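PDB 3WV4: Non-ribosomal peptide synthetase, which belongs to the AMP-binding enzyme family of the ANL clan and is probably one domain of a larger non-ribosomal peptide synthetase. Local coordinates for residues K209-P214 against Q342-R347; A399-W402 against E406-A409. One frame throughout, in Å; residues are numbered along the deposited sequence.

Interaction 1 of 2, residues K209-P214 against Q342-R347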
loop_
_atom_site.group_PDB
_atom_site.type_symbol
_atom_site.label_atom_id
_atom_site.label_comp_id
_atom_site.label_asym_id
_atom_site.label_seq_id
_atom_site.Cartn_x
_atom_site.Cartn_y
_atom_site.Cartn_z
ATOM N N LYS A 209 1.556 -13.822 -10.958
ATOM C CA LYS A 209 1.723 -12.540 -11.644
ATOM C C LYS A 209 1.817 -11.442 -10.610
ATOM O O LYS A 209 0.885 -11.231 -9.883
ATOM C CB LYS A 209 0.532 -12.302 -12.564
ATOM C CG LYS A 209 0.760 -11.117 -13.468
ATOM C CD LYS A 209 -0.340 -10.883 -14.507
ATOM C CE LYS A 209 -1.550 -10.214 -13.900
ATOM N NZ LYS A 209 -2.508 -9.851 -14.990
ATOM N N ALA A 210 2.966 -10.787 -10.542
ATOM C CA ALA A 210 3.228 -9.763 -9.588
ATOM C C ALA A 210 3.644 -8.512 -10.308
ATOM O O ALA A 210 4.426 -8.571 -11.260
ATOM C CB ALA A 210 4.346 -10.189 -8.652
ATOM N N VAL A 211 3.160 -7.379 -9.840
ATOM C CA VAL A 211 3.721 -6.111 -10.289
ATOM C C VAL A 211 5.038 -5.824 -9.573
ATOM O O VAL A 211 5.124 -5.970 -8.371
ATOM C CB VAL A 211 2.738 -4.988 -10.034
ATOM C CG1 VAL A 211 3.287 -3.657 -10.542
ATOM C CG2 VAL A 211 1.410 -5.335 -10.707
ATOM N N ALA A 212 6.048 -5.450 -10.341
ATOM C CA ALA A 212 7.360 -5.160 -9.838
ATOM C C ALA A 212 7.472 -3.708 -9.613
ATOM O O ALA A 212 7.409 -2.911 -10.560
ATOM C CB ALA A 212 8.442 -5.599 -10.818
ATOM N N CYS A 213 7.724 -3.345 -8.357
ATOM C CA CYS A 213 7.641 -1.963 -7.971
ATOM C C CYS A 213 8.957 -1.457 -7.506
ATOM O O CYS A 213 9.426 -1.850 -6.412
ATOM C CB CYS A 213 6.605 -1.790 -6.847
ATOM S SG CYS A 213 4.938 -2.338 -7.252
ATOM N N PRO A 214 9.553 -0.542 -8.270
ATOM C CA PRO A 214 10.780 0.057 -7.825
ATOM C C PRO A 214 10.575 1.103 -6.768
ATOM O O PRO A 214 9.526 1.688 -6.676
ATOM C CB PRO A 214 11.344 0.716 -9.104
ATOM C CG PRO A 214 10.612 0.047 -10.225
ATOM C CD PRO A 214 9.244 -0.147 -9.644
ATOM N N GLN A 342 -5.178 0.888 -10.344
ATOM C CA GLN A 342 -4.783 -0.511 -10.537
ATOM C C GLN A 342 -3.454 -0.650 -9.873
ATOM O O GLN A 342 -2.693 0.316 -9.836
ATOM C CB GLN A 342 -4.528 -0.839 -12.032
ATOM C CG GLN A 342 -5.774 -1.035 -12.879
ATOM C CD GLN A 342 -5.463 -1.416 -14.332
ATOM O OE1 GLN A 342 -4.328 -1.342 -14.816
ATOM N NE2 GLN A 342 -6.462 -1.880 -15.005
ATOM N N THR A 343 -3.108 -1.885 -9.528
ATOM C CA THR A 343 -1.809 -2.209 -8.988
ATOM C C THR A 343 -0.635 -1.846 -9.896
ATOM O O THR A 343 0.400 -1.332 -9.421
ATOM C CB THR A 343 -1.767 -3.703 -8.639
ATOM O OG1 THR A 343 -2.826 -4.007 -7.736
ATOM C CG2 THR A 343 -0.482 -4.009 -7.952
ATOM N N GLU A 344 -0.865 -1.924 -11.210
ATOM C CA GLU A 344 0.147 -1.629 -12.220
ATOM C C GLU A 344 0.728 -0.215 -12.161
ATOM O O GLU A 344 1.879 0.040 -12.631
ATOM C CB GLU A 344 -0.443 -1.912 -13.620
ATOM C CG GLU A 344 -0.549 -3.383 -14.007
ATOM C CD GLU A 344 -1.749 -4.138 -13.406
ATOM O OE1 GLU A 344 -2.463 -3.665 -12.487
ATOM O OE2 GLU A 344 -1.941 -5.286 -13.828
ATOM N N CYS A 345 0.016 0.705 -11.520
ATOM C CA CYS A 345 0.592 2.043 -11.247
ATOM C C CYS A 345 0.177 2.654 -9.891
ATOM O O CYS A 345 0.177 3.858 -9.693
ATOM C CB CYS A 345 0.169 2.962 -12.382
ATOM S SG CYS A 345 -1.562 3.324 -12.466
ATOM N N LYS A 346 -0.199 1.797 -8.962
ATOM C CA LYS A 346 -0.795 2.125 -7.667
ATOM C C LYS A 346 -2.139 2.768 -7.757
ATOM O O LYS A 346 -3.102 2.235 -7.179
ATOM C CB LYS A 346 0.136 2.943 -6.793
ATOM C CG LYS A 346 -0.450 3.346 -5.469
ATOM C CD LYS A 346 -1.243 2.304 -4.685
ATOM C CE LYS A 346 -1.812 2.932 -3.393
ATOM N NZ LYS A 346 -2.534 2.005 -2.451
ATOM N N ARG A 347 -2.226 3.941 -8.394
ATOM C CA ARG A 347 -3.469 4.673 -8.430
ATOM C C ARG A 347 -3.541 5.569 -9.646
ATOM O O ARG A 347 -2.509 6.040 -10.166
ATOM C CB ARG A 347 -3.701 5.425 -7.104
ATOM C CG ARG A 347 -5.084 5.957 -6.971
ATOM C CD ARG A 347 -5.514 6.294 -5.553
ATOM N NE ARG A 347 -5.631 5.087 -4.754
ATOM C CZ ARG A 347 -5.233 4.984 -3.488
ATOM N NH1 ARG A 347 -4.752 6.061 -2.840
ATOM N NH2 ARG A 347 -5.405 3.849 -2.829
#
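V211, on the strand 210-214, projects its isopropyl group into the turn formed by T343 and E344. Its two methyls divide the work. CG2 meets the T343 methyl at 3.6 Å (V211 CG2 to T343 CG2), while V211 CG1 lies over the turn's backbone, 4.1 Å from E344 CA. T343 can answer an apolar partner because its own CG2 stands anti to its backbone N and faces the valine; a beta-branched residue on each side gives a compact join of methyl against methyl. E344 starts out away from the strand, then folds back (chi1 -76°, chi2 79°), bringing its CG to 4.3 Å from V211 CG2. At its carboxylate, OE2 and the hydroxyl of Y401 are probably hydrogen-bonded, whereas K209 NZ stays 4.7 Å from E344 OE2, too far for a salt bridge. The turn closes through its backbone: C345 N bonds to Q342 O and K346 N to T343 O. Strand 210-214 pairs with the antiparallel strand 195-200, and by sequence it follows the Thr-Ser-Gly-Ser-Thr...Pro-Lys motif and packs here on the Tyr-Gly-x-Thr-Glu turn, as in AMP-binding enzymes of the ANL clan.

Interaction 2 of 2, residues A399-W402 against E406-A409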
loop_
_atom_site.group_PDB
_atom_site.type_symbol
_atom_site.label_atom_id
_atom_site.label_comp_id
_atom_site.label_asym_id
_atom_site.label_seq_id
_atom_site.Cartn_x
_atom_site.Cartn_y
_atom_site.Cartn_z
ATOM N N ALA A 399 7.245 -1.021 -12.969
ATOM C CA ALA A 399 8.207 -1.575 -13.889
ATOM C C ALA A 399 7.736 -2.779 -14.732
ATOM O O ALA A 399 8.564 -3.322 -15.386
ATOM C CB ALA A 399 9.447 -1.992 -13.129
ATOM N N GLY A 400 6.473 -3.188 -14.719
ATOM C CA GLY A 400 6.049 -4.398 -15.396
ATOM C C GLY A 400 5.722 -5.482 -14.368
ATOM O O GLY A 400 5.637 -5.202 -13.164
ATOM N N TYR A 401 5.517 -6.711 -14.860
ATOM C CA TYR A 401 5.281 -7.861 -14.034
ATOM C C TYR A 401 6.582 -8.605 -13.816
ATOM O O TYR A 401 7.420 -8.647 -14.702
ATOM C CB TYR A 401 4.250 -8.781 -14.686
ATOM C CG TYR A 401 2.942 -8.078 -14.976
ATOM C CD1 TYR A 401 2.127 -7.640 -13.940
ATOM C CD2 TYR A 401 2.540 -7.823 -16.273
ATOM C CE1 TYR A 401 0.926 -6.991 -14.193
ATOM C CE2 TYR A 401 1.338 -7.177 -16.547
ATOM C CZ TYR A 401 0.529 -6.762 -15.499
ATOM O OH TYR A 401 -0.664 -6.080 -15.759
ATOM N N TRP A 402 6.760 -9.200 -12.646
ATOM C CA TRP A 402 8.005 -9.854 -12.321
ATOM C C TRP A 402 8.254 -11.080 -13.264
ATOM O O TRP A 402 7.427 -11.991 -13.326
ATOM C CB TRP A 402 7.937 -10.277 -10.868
ATOM C CG TRP A 402 9.019 -11.166 -10.382
ATOM C CD1 TRP A 402 8.886 -12.465 -9.999
ATOM C CD2 TRP A 402 10.385 -10.830 -10.205
ATOM N NE1 TRP A 402 10.085 -12.960 -9.551
ATOM C CE2 TRP A 402 11.034 -11.985 -9.708
ATOM C CE3 TRP A 402 11.131 -9.657 -10.381
ATOM C CZ2 TRP A 402 12.390 -12.012 -9.400
ATOM C CZ3 TRP A 402 12.513 -9.686 -10.088
ATOM C CH2 TRP A 402 13.120 -10.865 -9.606
ATOM N N GLU A 406 6.437 -11.086 -21.704
ATOM C CA GLU A 406 5.374 -11.193 -22.700
ATOM C C GLU A 406 4.113 -10.497 -22.210
ATOM O O GLU A 406 3.577 -9.592 -22.874
ATOM C CB GLU A 406 5.085 -12.680 -22.976
ATOM C CG GLU A 406 4.075 -12.978 -24.054
ATOM C CD GLU A 406 4.701 -13.031 -25.437
ATOM O OE1 GLU A 406 5.338 -12.032 -25.846
ATOM O OE2 GLU A 406 4.556 -14.069 -26.118
ATOM N N ILE A 407 3.656 -10.929 -21.032
ATOM C CA ILE A 407 2.455 -10.361 -20.395
ATOM C C ILE A 407 2.623 -8.848 -20.132
ATOM O O ILE A 407 1.661 -8.098 -20.210
ATOM C CB ILE A 407 2.109 -11.059 -19.055
ATOM C CG1 ILE A 407 2.018 -12.584 -19.221
ATOM C CG2 ILE A 407 0.788 -10.517 -18.529
ATOM C CD1 ILE A 407 0.675 -13.067 -19.752
ATOM N N THR A 408 3.851 -8.443 -19.824
ATOM C CA THR A 408 4.193 -7.066 -19.495
ATOM C C THR A 408 4.094 -6.228 -20.755
ATOM O O THR A 408 3.552 -5.113 -20.724
ATOM C CB THR A 408 5.653 -6.979 -18.932
ATOM O OG1 THR A 408 5.727 -7.633 -17.656
ATOM C CG2 THR A 408 6.141 -5.552 -18.811
ATOM N N ALA A 409 4.618 -6.764 -21.856
ATOM C CA ALA A 409 4.597 -6.050 -23.132
ATOM C C ALA A 409 3.197 -5.664 -23.587
ATOM O O ALA A 409 3.043 -4.615 -24.234
ATOM C CB ALA A 409 5.286 -6.865 -24.222
#
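The Y401 ring meets the helix 405-411 along its CD2-CE2 edge: T408 N lies in the plane of the ring at that edge, and the carbonyl oxygen of I407 sits close to the plane, 3.8 Å from Y401 CE2. I407 adds its CG2 methyl, which comes within 3.9 Å of Y401 CE2, the two side chains crossing at about a right angle. T408 OG1 lies oblique to the ring and accepts a hydrogen bond from Y401 N, 3.0 Å long and nearly straight at 162°. The same hydroxyl also bonds to A404 O, four residues back and just ahead of the helix, so it gives its proton there and receives one from Y401 N. By sequence the Gly-Tyr-Trp run belongs to a conserved motif of AMP-binding (ANL) enzymes, and a few residues later the chain enters the helix it packs against. G400 suits its place twice over: its phi of 108° would press a beta carbon against the preceding carbonyl oxygen, and T408 CG2 stands 3.6 Å from G400 CA, where a side chain would collide. T408 turns that methyl anti to its backbone N, leaving OG1 to reach the Y401 amide.

In the fold
The two contacts lie about 10 Å apart between centres and both border strand 210-214: interaction 1 uses the side chain of V211, while the 399-402 loop of interaction 2 runs beside the same strand, bonded through its backbone at A210 and A212. Y401 belongs to interaction 2 but reaches the side chains of interaction 1, touching V211. Both contacts are partly buried. Interaction 1, its centre about 10 Å from the chain's centre, is built round buried V211 and is apolar packing with no hydrogen bond across it. Interaction 2, about 20 Å out and nearer the surface, with I407 exposed, adds a backbone-to-hydroxyl bond. One spans distant parts of the chain; the other joins a loop to the helix that follows it.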